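Local coordinates for protein putative mandelate racemase/muconate lactonizing enzyme (Bordetella bronchiseptica, PDB 3DDM) that belongs to the mandelate racemase/muconate lactonizing enzyme family of the enolase superfamily, pairing an alpha+beta capping domain with a beta/alpha-barrel, at residues Pro135-Leu140 / Ile360-Ala365; Ala312-Gln317 / Pro366-Thr371. The protein carries 1 engineered substitution. All blocks are in the same frame, centred on the assembly; numbering follows the deposited sequence.

Contact 1: Pro135-Leu140 / Ile360-Ala365; sequences PLWAWL and ITLGGA
Pro135 and Trp137, at the start of the short helix 136-139, meet the chain where it leaves strand 359-361, joining this helix, which follows the long helix 110-131, to the stretch after the strand. The indole NE1 of Trp137 donates to Gly363 O at 3.0 Å, nearly straight at 164°, with the oxygen at the ring's edge and only 6° out of its plane. CG of Trp137 sits between its own backbone N and carbonyl carbon (chi1 72°), and the side chain slides past that of Leu362 in the opposite direction, CD1 lying 4.0 Å from Leu362 CB. In this enolase-superfamily fold strand 359-361 pairs antiparallel with strand 146-154 beside the barrel, and Asp145 hydrogen-bonds through its backbone to Leu362 and through OD2 to Gly363 N. Pro135, at the N-cap position, lays its ring against the carbonyl oxygens of Gly364 and Ala365 in van der Waals contact, CD being 3.6 Å from Gly364 O. Within its own segment Pro135 CG rests over one face of the Trp137 ring, 3.3 Å above the plane and offset toward the rim. Leu362 also reaches Ala320 and His321 of helix 313-325, and His321 ND1 hydrogen-bonds Trp137 N.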
ATOM      1  N   PRO A 135      21.548  26.959  -0.265  1.00 47.38           N
ATOM      2  CA  PRO A 135      20.880  26.181   0.774  1.00 46.35           C
ATOM      3  C   PRO A 135      19.482  25.907   0.199  1.00 46.19           C
ATOM      4  O   PRO A 135      18.908  26.768  -0.479  1.00 44.90           O
ATOM      5  CB  PRO A 135      20.863  27.144   1.958  1.00 46.26           C
ATOM      6  CG  PRO A 135      20.787  28.481   1.308  1.00 44.29           C
ATOM      7  CD  PRO A 135      21.786  28.339   0.193  1.00 44.54           C
ATOM      8  N   LEU A 136      18.941  24.716   0.446  1.00 45.40           N
ATOM      9  CA  LEU A 136      17.633  24.372  -0.091  1.00 43.57           C
ATOM     10  C   LEU A 136      16.582  25.475   0.110  1.00 43.42           C
ATOM     11  O   LEU A 136      15.804  25.767  -0.799  1.00 42.78           O
ATOM     12  CB  LEU A 136      17.145  23.051   0.512  1.00 42.45           C
ATOM     13  CG  LEU A 136      16.652  21.940  -0.435  1.00 42.04           C
ATOM     14  CD1 LEU A 136      16.544  22.439  -1.875  1.00 41.18           C
ATOM     15  CD2 LEU A 136      17.605  20.761  -0.366  1.00 41.02           C
ATOM     16  N   TRP A 137      16.563  26.109   1.273  1.00 43.18           N
ATOM     17  CA  TRP A 137      15.571  27.152   1.493  1.00 45.76           C
ATOM     18  C   TRP A 137      15.656  28.297   0.465  1.00 46.49           C
ATOM     19  O   TRP A 137      14.633  28.815   0.014  1.00 46.63           O
ATOM     20  CB  TRP A 137      15.672  27.706   2.922  1.00 46.62           C
ATOM     21  CG  TRP A 137      16.877  28.563   3.213  1.00 50.47           C
ATOM     22  CD1 TRP A 137      18.035  28.180   3.840  1.00 51.32           C
ATOM     23  CD2 TRP A 137      17.010  29.966   2.955  1.00 50.86           C
ATOM     24  NE1 TRP A 137      18.873  29.262   3.995  1.00 50.73           N
ATOM     25  CE2 TRP A 137      18.269  30.370   3.461  1.00 51.46           C
ATOM     26  CE3 TRP A 137      16.186  30.924   2.346  1.00 50.93           C
ATOM     27  CZ2 TRP A 137      18.720  31.692   3.379  1.00 51.72           C
ATOM     28  CZ3 TRP A 137      16.638  32.242   2.265  1.00 51.04           C
ATOM     29  CH2 TRP A 137      17.894  32.612   2.780  1.00 50.66           C
ATOM     30  N   ALA A 138      16.870  28.686   0.086  1.00 47.00           N
ATOM     31  CA  ALA A 138      17.053  29.764  -0.885  1.00 46.52           C
ATOM     32  C   ALA A 138      16.636  29.294  -2.276  1.00 46.34           C
ATOM     33  O   ALA A 138      15.982  30.029  -3.021  1.00 45.80           O
ATOM     34  CB  ALA A 138      18.505  30.219  -0.901  1.00 45.99           C
ATOM     35  N   TRP A 139      17.027  28.068  -2.610  1.00 44.77           N
ATOM     36  CA  TRP A 139      16.698  27.443  -3.883  1.00 45.00           C
ATOM     37  C   TRP A 139      15.170  27.409  -4.086  1.00 45.34           C
ATOM     38  O   TRP A 139      14.660  27.726  -5.161  1.00 43.99           O
ATOM     39  CB  TRP A 139      17.246  26.028  -3.879  1.00 45.61           C
ATOM     40  CG  TRP A 139      17.154  25.314  -5.171  1.00 46.01           C
ATOM     41  CD1 TRP A 139      18.013  25.414  -6.217  1.00 45.61           C
ATOM     42  CD2 TRP A 139      16.215  24.289  -5.513  1.00 47.30           C
ATOM     43  NE1 TRP A 139      17.685  24.502  -7.190  1.00 47.43           N
ATOM     44  CE2 TRP A 139      16.582  23.797  -6.785  1.00 47.70           C
ATOM     45  CE3 TRP A 139      15.103  23.730  -4.865  1.00 47.92           C
ATOM     46  CZ2 TRP A 139      15.876  22.766  -7.427  1.00 47.86           C
ATOM     47  CZ3 TRP A 139      14.400  22.700  -5.506  1.00 47.40           C
ATOM     48  CH2 TRP A 139      14.793  22.232  -6.772  1.00 46.65           C
ATOM     49  N   LEU A 140      14.446  27.016  -3.041  1.00 45.23           N
ATOM     50  CA  LEU A 140      12.988  26.960  -3.086  1.00 44.38           C
ATOM     51  C   LEU A 140      12.385  28.371  -3.157  1.00 44.96           C
ATOM     52  O   LEU A 140      11.168  28.543  -3.046  1.00 46.51           O
ATOM     53  CB  LEU A 140      12.458  26.241  -1.843  1.00 41.66           C
ATOM     54  CG  LEU A 140      12.856  24.773  -1.690  1.00 41.32           C
ATOM     55  CD1 LEU A 140      12.549  24.285  -0.276  1.00 39.12           C
ATOM     56  CD2 LEU A 140      12.123  23.950  -2.728  1.00 38.76           C
ATOM     57  N   ILE A 360      15.136  27.988  15.355  1.00 42.36           N
ATOM     58  CA  ILE A 360      16.383  27.537  14.775  1.00 40.74           C
ATOM     59  C   ILE A 360      16.610  28.292  13.471  1.00 39.63           C
ATOM     60  O   ILE A 360      15.679  28.875  12.914  1.00 38.08           O
ATOM     61  CB  ILE A 360      16.355  26.012  14.486  1.00 40.71           C
ATOM     62  CG1 ILE A 360      15.318  25.698  13.402  1.00 39.62           C
ATOM     63  CG2 ILE A 360      16.025  25.245  15.766  1.00 38.83           C
ATOM     64  CD1 ILE A 360      15.276  24.242  12.983  1.00 38.01           C
ATOM     65  N   THR A 361      17.857  28.310  13.013  1.00 38.75           N
ATOM     66  CA  THR A 361      18.206  28.955  11.760  1.00 39.86           C
ATOM     67  C   THR A 361      19.008  27.956  10.939  1.00 40.68           C
ATOM     68  O   THR A 361      19.906  27.277  11.449  1.00 40.91           O
ATOM     69  CB  THR A 361      19.018  30.231  11.978  1.00 40.29           C
ATOM     70  OG1 THR A 361      20.127  29.947  12.832  1.00 46.03           O
ATOM     71  CG2 THR A 361      18.158  31.301  12.620  1.00 40.48           C
ATOM     72  N   LEU A 362      18.663  27.864   9.662  1.00 42.12           N
ATOM     73  CA  LEU A 362      19.296  26.928   8.750  1.00 43.47           C
ATOM     74  C   LEU A 362      20.686  27.310   8.238  1.00 45.04           C
ATOM     75  O   LEU A 362      21.448  26.441   7.792  1.00 46.27           O
ATOM     76  CB  LEU A 362      18.352  26.680   7.570  1.00 43.46           C
ATOM     77  CG  LEU A 362      16.959  26.219   8.012  1.00 44.20           C
ATOM     78  CD1 LEU A 362      16.121  25.902   6.791  1.00 43.42           C
ATOM     79  CD2 LEU A 362      17.081  24.983   8.919  1.00 43.11           C
ATOM     80  N   GLY A 363      21.026  28.594   8.299  1.00 44.83           N
ATOM     81  CA  GLY A 363      22.327  29.018   7.813  1.00 44.26           C
ATOM     82  C   GLY A 363      22.391  28.999   6.297  1.00 44.90           C
ATOM     83  O   GLY A 363      21.380  28.773   5.628  1.00 46.49           O
ATOM     84  N   GLY A 364      23.582  29.218   5.747  1.00 44.40           N
ATOM     85  CA  GLY A 364      23.731  29.246   4.305  1.00 43.08           C
ATOM     86  C   GLY A 364      24.344  28.012   3.679  1.00 44.36           C
ATOM     87  O   GLY A 364      24.577  27.983   2.461  1.00 46.09           O
ATOM     88  N   ALA A 365      24.612  26.995   4.495  1.00 44.85           N
ATOM     89  CA  ALA A 365      25.195  25.752   3.998  1.00 45.00           C
ATOM     90  C   ALA A 365      24.345  25.245   2.832  1.00 47.20           C
ATOM     91  O   ALA A 365      23.108  25.265   2.893  1.00 47.35           O
ATOM     92  CB  ALA A 365      25.243  24.717   5.109  1.00 42.88           C
TER

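Contact 2: Ala312-Gln317 / Pro366-Thr371; sequences AGIGLQ and PGLGVT
Gln317, in the first turns of barrel helix 313-325, reaches across to Leu368 and Val370 in the loop between strand 359-361 and helix 374-380. Its CB lies 3.9 Å from Leu368 O. CG stands beside the backbone N, anti to the carbonyl carbon (chi1 -71°), and comes within 4.2 Å of Val370 CG1. The chain then bends at chi2, and the amide NE2 donates to Leu368 O at 2.9 Å, with an N-H...O angle of 146°. The oxygen is 10° out of the Gln317 amide plane. OE1 accepts from Ala351 N, consistent with a single setting of the amide. One turn earlier, Ile314 adds two apolar contacts: CG2 touches Leu368 CD1 at 3.7 Å, their side chains crossing at about a right angle, and CD1 meets Val370 CG1, also at 3.7 Å. Leu368 stands at the third position of a type II' turn from Pro366 to Gly369, and Asp126 OD1 of helix 110-131 accepts from its N. Ile314 further touches Leu42 and Glu56 of the capping domain's sheet. The carbonyl of buried Leu368 is taken up by the Gln317 amide, with a weak second bond from His321 NE2, and beside it the methyls pack on one another, fixing loop to helix.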
ATOM      1  N   ALA A 312      14.231  10.388  10.760  1.00 41.17           N
ATOM      2  CA  ALA A 312      15.633  10.710  11.000  1.00 38.52           C
ATOM      3  C   ALA A 312      15.937  12.164  10.643  1.00 38.96           C
ATOM      4  O   ALA A 312      15.062  12.898  10.182  1.00 39.56           O
ATOM      5  CB  ALA A 312      16.526   9.764  10.201  1.00 37.22           C
ATOM      6  N   GLY A 313      17.193  12.560  10.840  1.00 37.39           N
ATOM      7  CA  GLY A 313      17.609  13.927  10.583  1.00 36.86           C
ATOM      8  C   GLY A 313      17.478  14.501   9.183  1.00 36.75           C
ATOM      9  O   GLY A 313      17.084  15.665   9.025  1.00 36.83           O
ATOM     10  N   ILE A 314      17.810  13.714   8.167  1.00 35.42           N
ATOM     11  CA  ILE A 314      17.733  14.200   6.794  1.00 35.24           C
ATOM     12  C   ILE A 314      16.343  14.726   6.454  1.00 35.77           C
ATOM     13  O   ILE A 314      16.195  15.833   5.929  1.00 36.04           O
ATOM     14  CB  ILE A 314      18.124  13.088   5.793  1.00 35.51           C
ATOM     15  CG1 ILE A 314      19.577  12.669   6.037  1.00 38.12           C
ATOM     16  CG2 ILE A 314      17.985  13.584   4.360  1.00 34.20           C
ATOM     17  CD1 ILE A 314      20.582  13.783   5.818  1.00 36.88           C
ATOM     18  N   GLY A 315      15.323  13.931   6.766  1.00 35.57           N
ATOM     19  CA  GLY A 315      13.960  14.328   6.477  1.00 33.16           C
ATOM     20  C   GLY A 315      13.566  15.552   7.264  1.00 33.39           C
ATOM     21  O   GLY A 315      12.841  16.409   6.768  1.00 34.44           O
ATOM     22  N   LEU A 316      14.037  15.634   8.502  1.00 34.39           N
ATOM     23  CA  LEU A 316      13.725  16.782   9.348  1.00 35.54           C
ATOM     24  C   LEU A 316      14.347  18.056   8.775  1.00 36.55           C
ATOM     25  O   LEU A 316      13.690  19.097   8.722  1.00 35.53           O
ATOM     26  CB  LEU A 316      14.234  16.563  10.781  1.00 34.26           C
ATOM     27  CG  LEU A 316      13.921  17.741  11.709  1.00 33.14           C
ATOM     28  CD1 LEU A 316      12.422  17.972  11.734  1.00 33.71           C
ATOM     29  CD2 LEU A 316      14.447  17.468  13.111  1.00 34.62           C
ATOM     30  N   GLN A 317      15.614  17.972   8.362  1.00 37.37           N
ATOM     31  CA  GLN A 317      16.298  19.122   7.784  1.00 39.10           C
ATOM     32  C   GLN A 317      15.548  19.542   6.519  1.00 40.87           C
ATOM     33  O   GLN A 317      15.346  20.736   6.277  1.00 42.93           O
ATOM     34  CB  GLN A 317      17.763  18.779   7.455  1.00 39.25           C
ATOM     35  CG  GLN A 317      18.690  18.605   8.691  1.00 39.85           C
ATOM     36  CD  GLN A 317      19.262  19.927   9.233  1.00 40.28           C
ATOM     37  OE1 GLN A 317      19.350  20.130  10.451  1.00 36.13           O
ATOM     38  NE2 GLN A 317      19.671  20.815   8.328  1.00 38.63           N
ATOM     39  N   PRO A 366      24.999  24.772   1.758  1.00 48.75           N
ATOM     40  CA  PRO A 366      24.325  24.258   0.557  1.00 48.83           C
ATOM     41  C   PRO A 366      23.376  23.087   0.806  1.00 48.66           C
ATOM     42  O   PRO A 366      23.607  22.267   1.695  1.00 50.15           O
ATOM     43  CB  PRO A 366      25.493  23.880  -0.355  1.00 47.96           C
ATOM     44  CG  PRO A 366      26.531  23.423   0.628  1.00 48.80           C
ATOM     45  CD  PRO A 366      26.446  24.494   1.702  1.00 48.72           C
ATOM     46  N   GLY A 367      22.306  23.028   0.017  1.00 48.79           N
ATOM     47  CA  GLY A 367      21.321  21.960   0.130  1.00 48.05           C
ATOM     48  C   GLY A 367      20.619  21.814   1.474  1.00 47.94           C
ATOM     49  O   GLY A 367      20.087  22.779   2.044  1.00 46.60           O
ATOM     50  N   LEU A 368      20.608  20.581   1.973  1.00 46.84           N
ATOM     51  CA  LEU A 368      19.983  20.265   3.250  1.00 45.29           C
ATOM     52  C   LEU A 368      20.808  20.815   4.401  1.00 46.07           C
ATOM     53  O   LEU A 368      20.309  20.958   5.517  1.00 46.87           O
ATOM     54  CB  LEU A 368      19.855  18.755   3.400  1.00 43.04           C
ATOM     55  CG  LEU A 368      18.860  18.082   2.470  1.00 42.39           C
ATOM     56  CD1 LEU A 368      19.121  16.594   2.443  1.00 43.50           C
ATOM     57  CD2 LEU A 368      17.450  18.381   2.944  1.00 41.67           C
ATOM     58  N   GLY A 369      22.074  21.118   4.123  1.00 45.53           N
ATOM     59  CA  GLY A 369      22.954  21.631   5.154  1.00 43.35           C
ATOM     60  C   GLY A 369      23.638  20.501   5.910  1.00 43.62           C
ATOM     61  O   GLY A 369      24.257  20.728   6.952  1.00 43.16           O
ATOM     62  N   VAL A 370      23.531  19.281   5.394  1.00 43.47           N
ATOM     63  CA  VAL A 370      24.150  18.138   6.048  1.00 44.81           C
ATOM     64  C   VAL A 370      24.417  16.997   5.079  1.00 46.94           C
ATOM     65  O   VAL A 370      23.704  16.825   4.088  1.00 47.31           O
ATOM     66  CB  VAL A 370      23.251  17.595   7.170  1.00 45.06           C
ATOM     67  CG1 VAL A 370      21.946  17.086   6.578  1.00 45.98           C
ATOM     68  CG2 VAL A 370      23.955  16.485   7.917  1.00 43.35           C
ATOM     69  N   THR A 371      25.458  16.226   5.373  1.00 47.20           N
ATOM     70  CA  THR A 371      25.814  15.064   4.575  1.00 47.83           C
ATOM     71  C   THR A 371      25.949  13.925   5.575  1.00 48.24           C
ATOM     72  O   THR A 371      26.729  13.998   6.515  1.00 47.53           O
ATOM     73  CB  THR A 371      27.159  15.237   3.848  1.00 48.45           C
ATOM     74  OG1 THR A 371      27.073  16.324   2.927  1.00 50.91           O
ATOM     75  CG2 THR A 371      27.506  13.980   3.079  1.00 49.99           C
TER

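How the contacts relate
Contact 1 lies at the surface, its centre about 17 Å from the centre of the chain, whereas contact 2 is buried, its centre about 13 Å from the same point; the two contact centres are about 10 Å apart. The C-terminal segments 360-365 and 366-371 are consecutive, so one run of chain touches both helices, 136-139 in contact 1 and 313-325 in contact 2. The two meet where Leu136 N lies 2.8 Å from Gly367 O, a probable hydrogen bond, and Leu136 CD2 packs near Leu368 N. In both a side-chain N-H seeks a backbone carbonyl, but contact 1 uses an indole with sparse apolar company, while contact 2 uses an amide among branched aliphatic side chains. His321 also connects the two.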